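PDB 3CEA: Myo-inositol 2-dehydrogenase from Lactobacillus plantarum WCFS1, which probably catalyses the NAD-dependent oxidation of myo-inositol at its 2-hydroxyl group to the ketone scyllo-inosose. Local coordinates for residues P80-P85 against T175-G180; I89-M92 against N97-C100; E101-L106 against M186-I191. All coordinates share one frame; numbering follows the deposited sequence.

Interaction 1 (P80-P85 against T175-G180); sequences PTPFHP and TEADSG. With NAD (nicotinamide-adenine-dinucleotide), chain E.
A177 brings 175-180 into the contact just past helix 167-176, its methyl aimed at the two prolines of 80-85. CB of A177 lies 3.8 Å from CB of P80, and the CD carbon of P82 stands off that methyl more loosely, at 4.4 Å. D178 follows, and here its backbone does the nearest touching: the carbonyl O lies 3.5 Å from CD of P82. The D178 carboxylate takes no part in touching 80-85; its OD1 accepts a weak, bent bond (128°) from G180 N. S179 points its side chain off the contact and hydrogen-bonds E222.

Segment 80-85 also lines the NAD pocket. CD of P80 approaches C8A of the adenine at 3.2 Å, while the amino nitrogen N6A sits 3.5 Å above the F83 ring, over its centre. With OG1 beside the backbone N (chi1 -52°), T81 hydrogen-bonds the ribose hydroxyl O3D of NAD at 3.1 Å, either oxygen being able to donate.

No hydrogen bond joins the segments; they meet by van der Waals contact, proline carbons of the Rossmann domain against the A177 methyl and the D178 carbonyl O, the polar bonding of T81 being directed at the cofactor.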
loop_
_atom_site.group_PDB
_atom_site.type_symbol
_atom_site.label_atom_id
_atom_site.label_comp_id
_atom_site.label_asym_id
_atom_site.label_seq_id
_atom_site.Cartn_x
_atom_site.Cartn_y
_atom_site.Cartn_z
ATOM N N PRO A 80 17.750 32.090 -12.621
ATOM C CA PRO A 80 16.606 32.498 -11.791
ATOM C C PRO A 80 15.499 33.213 -12.573
ATOM O O PRO A 80 15.762 33.818 -13.612
ATOM C CB PRO A 80 17.233 33.453 -10.772
ATOM C CG PRO A 80 18.652 33.036 -10.689
ATOM C CD PRO A 80 19.021 32.599 -12.074
ATOM N N THR A 81 14.279 33.149 -12.045
ATOM C CA THR A 81 13.075 33.668 -12.708
ATOM C C THR A 81 13.117 35.147 -13.149
ATOM O O THR A 81 12.670 35.457 -14.257
ATOM C CB THR A 81 11.808 33.390 -11.860
ATOM O OG1 THR A 81 11.765 32.001 -11.520
ATOM C CG2 THR A 81 10.544 33.747 -12.623
ATOM N N PRO A 82 13.632 36.064 -12.295
ATOM C CA PRO A 82 13.673 37.469 -12.723
ATOM C C PRO A 82 14.437 37.721 -14.029
ATOM O O PRO A 82 14.120 38.673 -14.746
ATOM C CB PRO A 82 14.377 38.170 -11.553
ATOM C CG PRO A 82 14.095 37.310 -10.382
ATOM C CD PRO A 82 14.157 35.912 -10.924
ATOM N N PHE A 83 15.418 36.872 -14.329
ATOM C CA PHE A 83 16.268 37.039 -15.513
ATOM C C PHE A 83 15.694 36.398 -16.779
ATOM O O PHE A 83 16.222 36.597 -17.871
ATOM C CB PHE A 83 17.675 36.502 -15.242
ATOM C CG PHE A 83 18.409 37.238 -14.161
ATOM C CD1 PHE A 83 19.049 38.445 -14.432
ATOM C CD2 PHE A 83 18.468 36.723 -12.868
ATOM C CE1 PHE A 83 19.732 39.135 -13.431
ATOM C CE2 PHE A 83 19.151 37.403 -11.859
ATOM C CZ PHE A 83 19.785 38.613 -12.143
ATOM N N HIS A 84 14.615 35.635 -16.623
ATOM C CA HIS A 84 13.981 34.920 -17.732
ATOM C C HIS A 84 13.520 35.815 -18.894
ATOM O O HIS A 84 13.848 35.523 -20.041
ATOM C CB HIS A 84 12.813 34.063 -17.225
ATOM C CG HIS A 84 13.231 32.837 -16.477
ATOM N ND1 HIS A 84 12.339 31.852 -16.112
ATOM C CD2 HIS A 84 14.445 32.424 -16.040
ATOM C CE1 HIS A 84 12.981 30.893 -15.471
ATOM N NE2 HIS A 84 14.260 31.214 -15.415
ATOM N N PRO A 85 12.755 36.896 -18.609
ATOM C CA PRO A 85 12.274 37.748 -19.701
ATOM C C PRO A 85 13.397 38.402 -20.510
ATOM O O PRO A 85 13.385 38.336 -21.741
ATOM C CB PRO A 85 11.447 38.819 -18.976
ATOM C CG PRO A 85 11.077 38.199 -17.681
ATOM C CD PRO A 85 12.273 37.391 -17.305
ATOM N N THR A 175 17.043 33.751 -1.386
ATOM C CA THR A 175 17.678 34.959 -0.852
ATOM C C THR A 175 18.450 35.689 -1.955
ATOM O O THR A 175 18.478 36.922 -1.992
ATOM C CB THR A 175 18.596 34.650 0.356
ATOM O OG1 THR A 175 17.863 33.902 1.335
ATOM C CG2 THR A 175 19.112 35.935 1.002
ATOM N N GLU A 176 19.055 34.921 -2.859
ATOM C CA GLU A 176 19.823 35.484 -3.969
ATOM C C GLU A 176 18.937 36.107 -5.052
ATOM O O GLU A 176 19.375 37.005 -5.779
ATOM C CB GLU A 176 20.752 34.430 -4.579
ATOM C CG GLU A 176 21.976 34.117 -3.723
ATOM C CD GLU A 176 22.850 33.018 -4.307
ATOM O OE1 GLU A 176 22.311 32.114 -4.985
ATOM O OE2 GLU A 176 24.078 33.056 -4.078
ATOM N N ALA A 177 17.698 35.625 -5.155
ATOM C CA ALA A 177 16.740 36.132 -6.137
ATOM C C ALA A 177 15.296 35.972 -5.665
ATOM O O ALA A 177 14.990 35.092 -4.859
ATOM C CB ALA A 177 16.941 35.440 -7.489
ATOM N N ASP A 178 14.420 36.835 -6.176
ATOM C CA ASP A 178 12.983 36.737 -5.947
ATOM C C ASP A 178 12.459 35.471 -6.633
ATOM O O ASP A 178 12.537 35.346 -7.859
ATOM C CB ASP A 178 12.292 37.988 -6.506
ATOM C CG ASP A 178 10.863 38.175 -5.992
ATOM O OD1 ASP A 178 10.219 37.201 -5.544
ATOM O OD2 ASP A 178 10.377 39.323 -6.055
ATOM N N SER A 179 11.952 34.530 -5.838
ATOM C CA SER A 179 11.358 33.302 -6.375
ATOM C C SER A 179 9.918 33.543 -6.831
ATOM O O SER A 179 9.399 32.822 -7.688
ATOM C CB SER A 179 11.405 32.171 -5.347
ATOM O OG SER A 179 10.417 32.341 -4.347
ATOM N N GLY A 180 9.289 34.559 -6.245
ATOM C CA GLY A 180 7.917 34.925 -6.571
ATOM C C GLY A 180 6.906 34.425 -5.560
ATOM O O GLY A 180 5.699 34.541 -5.773
HETATM P PA NAD E . 19.759 27.881 -8.645
HETATM O O1A NAD E . 20.066 26.589 -7.990
HETATM O O2A NAD E . 19.906 29.020 -7.712
HETATM O O5B NAD E . 20.699 28.051 -9.941
HETATM C C5B NAD E . 20.772 29.283 -10.629
HETATM C C4B NAD E . 21.971 29.278 -11.574
HETATM O O4B NAD E . 21.897 30.364 -12.482
HETATM C C3B NAD E . 23.290 29.409 -10.829
HETATM O O3B NAD E . 24.168 28.438 -11.342
HETATM C C2B NAD E . 23.788 30.803 -11.158
HETATM O O2B NAD E . 25.191 30.859 -11.287
HETATM C C1B NAD E . 23.098 31.113 -12.477
HETATM N N9A NAD E . 22.814 32.554 -12.618
HETATM C C8A NAD E . 22.151 33.359 -11.724
HETATM N N7A NAD E . 22.093 34.614 -12.227
HETATM C C5A NAD E . 22.714 34.622 -13.427
HETATM C C6A NAD E . 22.942 35.634 -14.353
HETATM N N6A NAD E . 22.300 36.791 -14.230
HETATM N N1A NAD E . 23.621 35.342 -15.524
HETATM C C2A NAD E . 24.070 34.054 -15.770
HETATM N N3A NAD E . 23.841 33.053 -14.842
HETATM C C4A NAD E . 23.173 33.332 -13.690
HETATM O O3 NAD E . 18.266 27.863 -9.249
HETATM P PN NAD E . 17.584 26.508 -9.796
HETATM O O1N NAD E . 18.588 25.729 -10.559
HETATM O O2N NAD E . 16.857 25.899 -8.664
HETATM O O5D NAD E . 16.454 27.022 -10.817
HETATM C C5D NAD E . 16.694 27.974 -11.827
HETATM C C4D NAD E . 15.387 28.189 -12.584
HETATM O O4D NAD E . 14.751 26.945 -12.822
HETATM C C3D NAD E . 14.414 29.059 -11.801
HETATM O O3D NAD E . 13.930 30.078 -12.645
HETATM C C2D NAD E . 13.296 28.118 -11.396
HETATM O O2D NAD E . 12.033 28.733 -11.470
HETATM C C1D NAD E . 13.405 26.963 -12.383
HETATM N N1N NAD E . 13.027 25.676 -11.766
HETATM C C2N NAD E . 12.101 24.886 -12.400
HETATM C C3N NAD E . 11.716 23.662 -11.844
HETATM C C7N NAD E . 10.839 22.710 -12.608
HETATM O O7N NAD E . 10.128 21.731 -11.886
HETATM N N7N NAD E . 10.748 22.804 -13.938
HETATM C C4N NAD E . 12.279 23.249 -10.639
HETATM C C5N NAD E . 13.217 24.058 -10.001
HETATM C C6N NAD E . 13.584 25.273 -10.577
#

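Interaction 2 (I89-M92 against N97-C100); sequences IYAM and NVFC
A91 meets V98 methyl to methyl, its CB being 3.8 Å from CG2. The A91 methyl is turned toward strand 97-100, and a side chain this short lets the helix lie close over V98. Beyond V98, A91 also rests on I75 of strand 74-77 and on I67 of helix 63-67.

Helix 84-93 is the crossover of a beta-alpha-beta unit: strand 74-77 precedes it, strand 97-100 follows it, and the two strands run parallel and adjacent in the six-stranded Rossmann sheet. The evidence is in the backbone bonds, N97 and F99 pairing with I75 on one edge and V98 with I125 and Q127 on the other.

The next residue, M92, modelled as selenomethionine, reaches the same valine methyl from another direction. Its SE lies 3.8 Å from V98 CG2, and the lines from CG2 to A91 CB and to M92 SE open at about 112°, which puts the methyl between two partners that are themselves 6.3 Å apart (A91 CB to M92 SE). The CG of M92 is also 4.1 Å from V98 CG2; beyond it the chain is bent at chi2 and chi3, which sets where SE and CE go. The valine offers that branch because CG1 is the one anti to the backbone N (chi1 178°), leaving CG2 beside N and facing the helix.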
loop_
_atom_site.group_PDB
_atom_site.type_symbol
_atom_site.label_atom_id
_atom_site.label_comp_id
_atom_site.label_asym_id
_atom_site.label_seq_id
_atom_site.Cartn_x
_atom_site.Cartn_y
_atom_site.Cartn_z
ATOM N N ILE A 89 14.230 37.547 -24.450
ATOM C CA ILE A 89 14.187 38.624 -25.445
ATOM C C ILE A 89 15.514 38.741 -26.206
ATOM O O ILE A 89 15.526 38.777 -27.439
ATOM C CB ILE A 89 13.781 39.986 -24.809
ATOM C CG1 ILE A 89 12.317 39.947 -24.349
ATOM C CG2 ILE A 89 13.989 41.141 -25.795
ATOM C CD1 ILE A 89 11.950 41.004 -23.317
ATOM N N TYR A 90 16.625 38.774 -25.471
ATOM C CA TYR A 90 17.949 38.900 -26.083
ATOM C C TYR A 90 18.275 37.730 -27.015
ATOM O O TYR A 90 18.799 37.932 -28.111
ATOM C CB TYR A 90 19.030 39.049 -25.008
ATOM C CG TYR A 90 20.307 39.682 -25.515
ATOM C CD1 TYR A 90 20.406 41.065 -25.670
ATOM C CD2 TYR A 90 21.416 38.901 -25.840
ATOM C CE1 TYR A 90 21.577 41.655 -26.139
ATOM C CE2 TYR A 90 22.595 39.481 -26.310
ATOM C CZ TYR A 90 22.667 40.859 -26.455
ATOM O OH TYR A 90 23.822 41.443 -26.917
ATOM N N ALA A 91 17.946 36.517 -26.573
ATOM C CA ALA A 91 18.199 35.296 -27.339
ATOM C C ALA A 91 17.276 35.155 -28.550
ATOM O O ALA A 91 17.717 34.714 -29.612
ATOM C CB ALA A 91 18.097 34.068 -26.437
HETATM N N MSE A 92 16.004 35.522 -28.383
HETATM C CA MSE A 92 15.040 35.539 -29.489
HETATM C C MSE A 92 15.486 36.509 -30.589
HETATM O O MSE A 92 15.418 36.184 -31.776
HETATM C CB MSE A 92 13.635 35.921 -29.003
HETATM C CG MSE A 92 12.941 34.903 -28.094
HETATM SE SE MSE A 92 12.329 33.252 -28.949
HETATM C CE MSE A 92 11.334 33.970 -30.384
ATOM N N ASN A 97 16.642 29.628 -30.955
ATOM C CA ASN A 97 15.491 28.921 -30.415
ATOM C C ASN A 97 15.672 28.824 -28.908
ATOM O O ASN A 97 16.776 28.563 -28.429
ATOM C CB ASN A 97 15.365 27.531 -31.041
ATOM C CG ASN A 97 15.164 27.586 -32.546
ATOM O OD1 ASN A 97 14.048 27.785 -33.031
ATOM N ND2 ASN A 97 16.249 27.409 -33.295
ATOM N N VAL A 98 14.594 29.046 -28.162
ATOM C CA VAL A 98 14.694 29.195 -26.712
ATOM C C VAL A 98 13.873 28.164 -25.943
ATOM O O VAL A 98 12.666 28.019 -26.160
ATOM C CB VAL A 98 14.288 30.627 -26.251
ATOM C CG1 VAL A 98 14.362 30.753 -24.736
ATOM C CG2 VAL A 98 15.165 31.680 -26.910
ATOM N N PHE A 99 14.552 27.447 -25.052
ATOM C CA PHE A 99 13.895 26.675 -24.010
ATOM C C PHE A 99 14.108 27.409 -22.692
ATOM O O PHE A 99 15.224 27.460 -22.171
ATOM C CB PHE A 99 14.464 25.257 -23.937
ATOM C CG PHE A 99 13.778 24.374 -22.925
ATOM C CD1 PHE A 99 14.165 24.392 -21.584
ATOM C CD2 PHE A 99 12.753 23.517 -23.316
ATOM C CE1 PHE A 99 13.538 23.579 -20.645
ATOM C CE2 PHE A 99 12.121 22.695 -22.384
ATOM C CZ PHE A 99 12.513 22.728 -21.045
ATOM N N CYS A 100 13.035 27.989 -22.166
ATOM C CA CYS A 100 13.098 28.713 -20.903
ATOM C C CYS A 100 12.367 27.939 -19.815
ATOM O O CYS A 100 11.250 27.457 -20.027
ATOM C CB CYS A 100 12.491 30.111 -21.058
ATOM S SG CYS A 100 12.791 31.230 -19.670
#

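Interaction 3 (E101-L106 against M186-I191); sequences EKPLGL and MNIHDI. With NAD (nicotinamide-adenine-dinucleotide), chain E.
Two N-H groups grip OE1 of E101: N7N of the NAD carboxamide donates at 2.9 Å in a fairly straight bond (159°), and the backbone N of K102 donates at 3.1 Å from the anti side, 26° out of the carboxylate plane. The other oxygen, OE2, is bonded to H23. An alanine here removes the acceptor, and the NAD carboxamide would probably be freer to turn, with the K102 amide left without this mate.

Next in sequence, the carbonyl O of K102 accepts the ribose hydroxyl O2D of NAD at 2.7 Å. The K102 side chain, bent at chi2 (94°), crosses H189 at about a right angle, bringing CE to 3.2 Å from the ring nitrogen NE2. K102 CD lies 3.7 Å from CG2 of I188, the side chains running in opposite senses. P103, reached through a cis peptide, sets its CB 3.7 Å from CD1 of I188.

The E101-K102-P103 run matches the EKP motif familiar from GFO/IDH/MocA dehydrogenases. It occupies the loop between strand 97-100 and helix 108-119 and meets helix 182-198 of the C-terminal domain; helix 319-338 touches both P103 and I188, and strand 237-243 lies against N187, D190 and I191.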
loop_
_atom_site.group_PDB
_atom_site.type_symbol
_atom_site.label_atom_id
_atom_site.label_comp_id
_atom_site.label_asym_id
_atom_site.label_seq_id
_atom_site.Cartn_x
_atom_site.Cartn_y
_atom_site.Cartn_z
ATOM N N GLU A 101 13.002 27.819 -18.653
ATOM C CA GLU A 101 12.374 27.179 -17.503
ATOM C C GLU A 101 11.205 27.987 -16.960
ATOM O O GLU A 101 11.101 29.192 -17.200
ATOM C CB GLU A 101 13.393 26.911 -16.388
ATOM C CG GLU A 101 14.037 25.525 -16.441
ATOM C CD GLU A 101 13.029 24.377 -16.350
ATOM O OE1 GLU A 101 11.883 24.595 -15.896
ATOM O OE2 GLU A 101 13.394 23.243 -16.726
ATOM N N LYS A 102 10.321 27.301 -16.240
ATOM C CA LYS A 102 9.170 27.929 -15.603
ATOM C C LYS A 102 9.624 28.678 -14.343
ATOM O O LYS A 102 10.632 28.309 -13.740
ATOM C CB LYS A 102 8.108 26.867 -15.269
ATOM C CG LYS A 102 8.489 25.893 -14.153
ATOM C CD LYS A 102 7.966 26.380 -12.809
ATOM C CE LYS A 102 8.918 26.046 -11.673
ATOM N NZ LYS A 102 8.346 26.399 -10.345
ATOM N N PRO A 103 8.911 29.755 -13.960
ATOM C CA PRO A 103 7.839 30.432 -14.693
ATOM C C PRO A 103 8.419 31.391 -15.729
ATOM O O PRO A 103 9.639 31.563 -15.788
ATOM C CB PRO A 103 7.093 31.217 -13.602
ATOM C CG PRO A 103 7.850 30.994 -12.315
ATOM C CD PRO A 103 9.166 30.389 -12.656
ATOM N N LEU A 104 7.555 32.005 -16.535
ATOM C CA LEU A 104 7.995 32.961 -17.557
ATOM C C LEU A 104 8.735 34.158 -16.956
ATOM O O LEU A 104 9.726 34.629 -17.516
ATOM C CB LEU A 104 6.813 33.434 -18.416
ATOM C CG LEU A 104 6.091 32.388 -19.275
ATOM C CD1 LEU A 104 4.868 32.994 -19.941
ATOM C CD2 LEU A 104 7.015 31.768 -20.319
ATOM N N GLY A 105 8.246 34.635 -15.814
ATOM C CA GLY A 105 8.839 35.768 -15.113
ATOM C C GLY A 105 8.057 36.089 -13.855
ATOM O O GLY A 105 7.339 35.234 -13.336
ATOM N N LEU A 106 8.195 37.321 -13.368
ATOM C CA LEU A 106 7.485 37.767 -12.165
ATOM C C LEU A 106 6.675 39.035 -12.404
ATOM O O LEU A 106 5.496 39.096 -12.053
ATOM C CB LEU A 106 8.455 37.968 -10.995
ATOM C CG LEU A 106 9.224 36.741 -10.498
ATOM C CD1 LEU A 106 10.140 37.129 -9.363
ATOM C CD2 LEU A 106 8.276 35.625 -10.071
HETATM N N MSE A 186 6.058 26.833 -6.213
HETATM C CA MSE A 186 5.557 25.467 -6.088
HETATM C C MSE A 186 4.294 25.194 -6.908
HETATM O O MSE A 186 4.309 24.375 -7.830
HETATM C CB MSE A 186 5.304 25.094 -4.623
HETATM C CG MSE A 186 6.510 24.566 -3.863
HETATM SE SE MSE A 186 7.531 23.093 -4.697
HETATM C CE MSE A 186 6.176 22.232 -5.852
ATOM N N ASN A 187 3.214 25.896 -6.572
ATOM C CA ASN A 187 1.867 25.533 -7.018
ATOM C C ASN A 187 1.547 25.727 -8.500
ATOM O O ASN A 187 0.544 25.202 -8.991
ATOM C CB ASN A 187 0.826 26.249 -6.154
ATOM C CG ASN A 187 0.872 25.805 -4.706
ATOM O OD1 ASN A 187 1.076 26.616 -3.801
ATOM N ND2 ASN A 187 0.696 24.504 -4.481
ATOM N N ILE A 188 2.403 26.465 -9.204
ATOM C CA ILE A 188 2.213 26.774 -10.625
ATOM C C ILE A 188 2.072 25.515 -11.491
ATOM O O ILE A 188 1.320 25.507 -12.469
ATOM C CB ILE A 188 3.352 27.692 -11.158
ATOM C CG1 ILE A 188 2.944 28.372 -12.469
ATOM C CG2 ILE A 188 4.672 26.926 -11.290
ATOM C CD1 ILE A 188 3.878 29.480 -12.910
ATOM N N HIS A 189 2.795 24.460 -11.114
ATOM C CA HIS A 189 2.764 23.187 -11.823
ATOM C C HIS A 189 1.380 22.559 -11.785
ATOM O O HIS A 189 0.869 22.112 -12.813
ATOM C CB HIS A 189 3.777 22.220 -11.218
ATOM C CG HIS A 189 5.202 22.609 -11.448
ATOM N ND1 HIS A 189 5.873 22.314 -12.615
ATOM C CD2 HIS A 189 6.087 23.259 -10.657
ATOM C CE1 HIS A 189 7.110 22.769 -12.534
ATOM N NE2 HIS A 189 7.266 23.345 -11.356
ATOM N N ASP A 190 0.786 22.532 -10.592
ATOM C CA ASP A 190 -0.553 21.981 -10.385
ATOM C C ASP A 190 -1.623 22.816 -11.083
ATOM O O ASP A 190 -2.600 22.271 -11.604
ATOM C CB ASP A 190 -0.866 21.868 -8.891
ATOM C CG ASP A 190 0.141 21.010 -8.139
ATOM O OD1 ASP A 190 0.434 19.882 -8.605
ATOM O OD2 ASP A 190 0.629 21.461 -7.072
ATOM N N ILE A 191 -1.429 24.135 -11.089
ATOM C CA ILE A 191 -2.320 25.053 -11.803
ATOM C C ILE A 191 -2.408 24.664 -13.277
ATOM O O ILE A 191 -3.508 24.503 -13.815
ATOM C CB ILE A 191 -1.878 26.532 -11.643
ATOM C CG1 ILE A 191 -2.121 26.999 -10.206
ATOM C CG2 ILE A 191 -2.625 27.435 -12.635
ATOM C CD1 ILE A 191 -1.474 28.318 -9.845
HETATM P PA NAD E . 19.759 27.881 -8.645
HETATM O O1A NAD E . 20.066 26.589 -7.990
HETATM O O2A NAD E . 19.906 29.020 -7.712
HETATM O O5B NAD E . 20.699 28.051 -9.941
HETATM C C5B NAD E . 20.772 29.283 -10.629
HETATM C C4B NAD E . 21.971 29.278 -11.574
HETATM O O4B NAD E . 21.897 30.364 -12.482
HETATM C C3B NAD E . 23.290 29.409 -10.829
HETATM O O3B NAD E . 24.168 28.438 -11.342
HETATM C C2B NAD E . 23.788 30.803 -11.158
HETATM O O2B NAD E . 25.191 30.859 -11.287
HETATM C C1B NAD E . 23.098 31.113 -12.477
HETATM N N9A NAD E . 22.814 32.554 -12.618
HETATM C C8A NAD E . 22.151 33.359 -11.724
HETATM N N7A NAD E . 22.093 34.614 -12.227
HETATM C C5A NAD E . 22.714 34.622 -13.427
HETATM C C6A NAD E . 22.942 35.634 -14.353
HETATM N N6A NAD E . 22.300 36.791 -14.230
HETATM N N1A NAD E . 23.621 35.342 -15.524
HETATM C C2A NAD E . 24.070 34.054 -15.770
HETATM N N3A NAD E . 23.841 33.053 -14.842
HETATM C C4A NAD E . 23.173 33.332 -13.690
HETATM O O3 NAD E . 18.266 27.863 -9.249
HETATM P PN NAD E . 17.584 26.508 -9.796
HETATM O O1N NAD E . 18.588 25.729 -10.559
HETATM O O2N NAD E . 16.857 25.899 -8.664
HETATM O O5D NAD E . 16.454 27.022 -10.817
HETATM C C5D NAD E . 16.694 27.974 -11.827
HETATM C C4D NAD E . 15.387 28.189 -12.584
HETATM O O4D NAD E . 14.751 26.945 -12.822
HETATM C C3D NAD E . 14.414 29.059 -11.801
HETATM O O3D NAD E . 13.930 30.078 -12.645
HETATM C C2D NAD E . 13.296 28.118 -11.396
HETATM O O2D NAD E . 12.033 28.733 -11.470
HETATM C C1D NAD E . 13.405 26.963 -12.383
HETATM N N1N NAD E . 13.027 25.676 -11.766
HETATM C C2N NAD E . 12.101 24.886 -12.400
HETATM C C3N NAD E . 11.716 23.662 -11.844
HETATM C C7N NAD E . 10.839 22.710 -12.608
HETATM O O7N NAD E . 10.128 21.731 -11.886
HETATM N N7N NAD E . 10.748 22.804 -13.938
HETATM C C4N NAD E . 12.279 23.249 -10.639
HETATM C C5N NAD E . 13.217 24.058 -10.001
HETATM C C6N NAD E . 13.584 25.273 -10.577
#

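From the N terminus, 80-85 comes first, leading into helix 84-93; 89-92 on that helix then folds against 97-100, so interaction 2 closes a short loop wholly inside the one closed by interaction 1. Residues 101-106 follow directly, placing interactions 2 and 3 in series. The partners of 80-85 and 101-106 arrive much later, 175-180 before 186-191, so interactions 1 and 3 cross. Interaction 2 stays within the Rossmann domain, whereas the two crossing contacts join it to the C-terminal domain, and both touch NAD. H84 links all three: its CG packs 3.6 Å from C100 SG, and its ND1 lies 2.7 Å from P103 O, a probable hydrogen bond.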